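Local coordinates for alginate biosynthesis protein AlgX (Pseudomonas aeruginosa, PDB 4KNC) that takes part in O-acetylation of the exopolysaccharide alginate and protects the polymer from degradation as it crosses the periplasm, at residues 35-40 / 47-52. Sequence-based numbering, arbitrary orientation.
Sequences FTHLVQ and FRTTYD
Val39 and Phe47 form the hydrogen-bonded pair of a short antiparallel beta hairpin in the SGNH hydrolase-like domain, Val39 N reaching Phe47 O at 2.9 Å and Phe47 N returning to Val39 O. Beta-branched Val39 suits a strand: its CG2 meets Phe47 CB, while CG1 touches the methyl of Thr49. Beyond the next pair, Leu38 and Arg48, two threonines after the strand continue the hydrogen bonding, to Thr36 O and to His37 N and O, groups flanking a cis peptide bond. Thr49 brings three groups to the contact: its N donates to His37 O, OG1 (chi1 52°, between backbone N and carbonyl carbon) accepts from His37 N at 2.9 Å in a nearly straight bond (167°), and CG2 makes a CH-pi contact, 3.7 Å from the imidazole centroid. The flat imidazole offers its face to this methyl while its ND1 is hydrogen-bonded to Asp24.

Arginine suits position 48 by joining an aliphatic stem to a flat charged end. Its CG packs on Leu38 CD2 and lies against Phe35 O, its CD against Phe35 CA (3.7 Å); the chain bends at chi3, which places NE for a side-on grip on Asp52, with NH2 2.9 Å from OD1. Tyr51 CB sits over the guanidinium centre. Asp52 OD2 also accepts from Arg48 N, and Arg89 makes a second salt bridge to it. The Phe35 side chain reaches to about 7 Å from that of Asp148, the inferred catalytic aspartate. Threonine's short hydroxyl lets Thr50 grip Thr36 O twice, its N on a carbonyl lone pair and OG1 donating at 2.7 Å, tilted 27° from the carbonyl plane.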
loop_
_atom_site.group_PDB
_atom_site.type_symbol
_atom_site.label_atom_id
_atom_site.label_comp_id
_atom_site.label_asym_id
_atom_site.label_seq_id
_atom_site.Cartn_x
_atom_site.Cartn_y
_atom_site.Cartn_z
ATOM N N PHE A 35 4.033 4.855 17.907
ATOM C CA PHE A 35 4.391 3.910 18.971
ATOM C C PHE A 35 3.403 3.852 20.143
ATOM O O PHE A 35 3.623 3.131 21.110
ATOM C CB PHE A 35 5.794 4.209 19.488
ATOM C CG PHE A 35 6.821 4.330 18.402
ATOM C CD1 PHE A 35 7.383 3.194 17.837
ATOM C CD2 PHE A 35 7.211 5.576 17.931
ATOM C CE1 PHE A 35 8.331 3.299 16.815
ATOM C CE2 PHE A 35 8.152 5.690 16.906
ATOM C CZ PHE A 35 8.715 4.550 16.347
ATOM N N THR A 36 2.311 4.603 20.037
ATOM C CA THR A 36 1.369 4.803 21.136
ATOM C C THR A 36 0.651 3.547 21.645
ATOM O O THR A 36 0.002 2.863 20.863
ATOM C CB THR A 36 0.280 5.793 20.681
ATOM O OG1 THR A 36 0.898 6.860 19.952
ATOM C CG2 THR A 36 -0.492 6.347 21.864
ATOM N N HIS A 37 0.802 3.198 22.927
ATOM C CA HIS A 37 1.928 3.604 23.754
ATOM C C HIS A 37 2.728 2.312 24.027
ATOM O O HIS A 37 2.195 1.204 23.873
ATOM C CB HIS A 37 1.475 4.305 25.052
ATOM C CG HIS A 37 0.871 3.391 26.079
ATOM N ND1 HIS A 37 -0.485 3.354 26.336
ATOM C CD2 HIS A 37 1.439 2.505 26.934
ATOM C CE1 HIS A 37 -0.726 2.469 27.286
ATOM N NE2 HIS A 37 0.423 1.939 27.666
ATOM N N LEU A 38 3.997 2.441 24.411
ATOM C CA LEU A 38 4.874 1.269 24.510
ATOM C C LEU A 38 4.761 0.573 25.851
ATOM O O LEU A 38 4.711 1.230 26.880
ATOM C CB LEU A 38 6.331 1.660 24.270
ATOM C CG LEU A 38 6.653 2.209 22.881
ATOM C CD1 LEU A 38 7.999 2.921 22.932
ATOM C CD2 LEU A 38 6.665 1.077 21.830
ATOM N N VAL A 39 4.689 -0.756 25.824
ATOM C CA VAL A 39 4.735 -1.568 27.034
ATOM C C VAL A 39 5.848 -2.611 26.926
ATOM O O VAL A 39 6.145 -3.116 25.843
ATOM C CB VAL A 39 3.385 -2.246 27.369
ATOM C CG1 VAL A 39 2.327 -1.205 27.648
ATOM C CG2 VAL A 39 2.940 -3.172 26.253
ATOM N N GLN A 40 6.463 -2.901 28.066
ATOM C CA GLN A 40 7.615 -3.788 28.160
ATOM C C GLN A 40 7.125 -5.197 28.360
ATOM O O GLN A 40 6.485 -5.502 29.365
ATOM C CB GLN A 40 8.479 -3.387 29.370
ATOM C CG GLN A 40 9.698 -4.269 29.611
ATOM C CD GLN A 40 10.835 -3.998 28.628
ATOM O OE1 GLN A 40 11.509 -2.958 28.691
ATOM N NE2 GLN A 40 11.053 -4.940 27.711
ATOM N N PHE A 47 5.638 -3.831 23.019
ATOM C CA PHE A 47 4.447 -3.805 22.180
ATOM C C PHE A 47 3.838 -2.415 22.227
ATOM O O PHE A 47 3.964 -1.718 23.227
ATOM C CB PHE A 47 3.414 -4.811 22.673
ATOM C CG PHE A 47 3.782 -6.246 22.414
ATOM C CD1 PHE A 47 4.744 -6.880 23.187
ATOM C CD2 PHE A 47 3.153 -6.969 21.394
ATOM C CE1 PHE A 47 5.071 -8.218 22.953
ATOM C CE2 PHE A 47 3.476 -8.297 21.158
ATOM C CZ PHE A 47 4.441 -8.920 21.939
ATOM N N ARG A 48 3.181 -2.019 21.143
ATOM C CA ARG A 48 2.382 -0.801 21.120
ATOM C C ARG A 48 0.937 -1.167 21.413
ATOM O O ARG A 48 0.400 -2.056 20.787
ATOM C CB ARG A 48 2.466 -0.151 19.743
ATOM C CG ARG A 48 3.898 0.073 19.268
ATOM C CD ARG A 48 3.888 0.447 17.808
ATOM N NE ARG A 48 3.536 -0.696 16.971
ATOM C CZ ARG A 48 3.427 -0.645 15.647
ATOM N NH1 ARG A 48 3.616 0.498 15.010
ATOM N NH2 ARG A 48 3.122 -1.740 14.956
ATOM N N THR A 49 0.302 -0.473 22.350
ATOM C CA THR A 49 -1.051 -0.828 22.758
ATOM C C THR A 49 -2.073 -0.606 21.637
ATOM O O THR A 49 -2.945 -1.446 21.409
ATOM C CB THR A 49 -1.472 -0.016 23.993
ATOM O OG1 THR A 49 -1.241 1.373 23.740
ATOM C CG2 THR A 49 -0.652 -0.428 25.218
ATOM N N THR A 50 -1.962 0.516 20.929
ATOM C CA THR A 50 -2.980 0.881 19.947
ATOM C C THR A 50 -2.749 0.197 18.600
ATOM O O THR A 50 -3.683 -0.028 17.854
ATOM C CB THR A 50 -3.080 2.409 19.728
ATOM O OG1 THR A 50 -1.926 2.875 19.023
ATOM C CG2 THR A 50 -3.186 3.153 21.069
ATOM N N TYR A 51 -1.501 -0.125 18.283
ATOM C CA TYR A 51 -1.212 -0.778 17.015
ATOM C C TYR A 51 -1.192 -2.291 17.158
ATOM O O TYR A 51 -1.733 -2.994 16.316
ATOM C CB TYR A 51 0.135 -0.322 16.455
ATOM C CG TYR A 51 0.160 1.102 15.971
ATOM C CD1 TYR A 51 0.280 2.167 16.869
ATOM C CD2 TYR A 51 0.056 1.391 14.615
ATOM C CE1 TYR A 51 0.311 3.479 16.416
ATOM C CE2 TYR A 51 0.073 2.691 14.153
ATOM C CZ TYR A 51 0.206 3.735 15.053
ATOM O OH TYR A 51 0.233 5.031 14.580
ATOM N N ASP A 52 -0.542 -2.787 18.208
ATOM C CA ASP A 52 -0.245 -4.216 18.309
ATOM C C ASP A 52 -1.290 -4.965 19.096
ATOM O O ASP A 52 -1.531 -6.151 18.848
ATOM C CB ASP A 52 1.115 -4.457 18.967
ATOM C CG ASP A 52 2.248 -3.809 18.214
ATOM O OD1 ASP A 52 2.118 -3.550 16.990
ATOM O OD2 ASP A 52 3.283 -3.582 18.855
#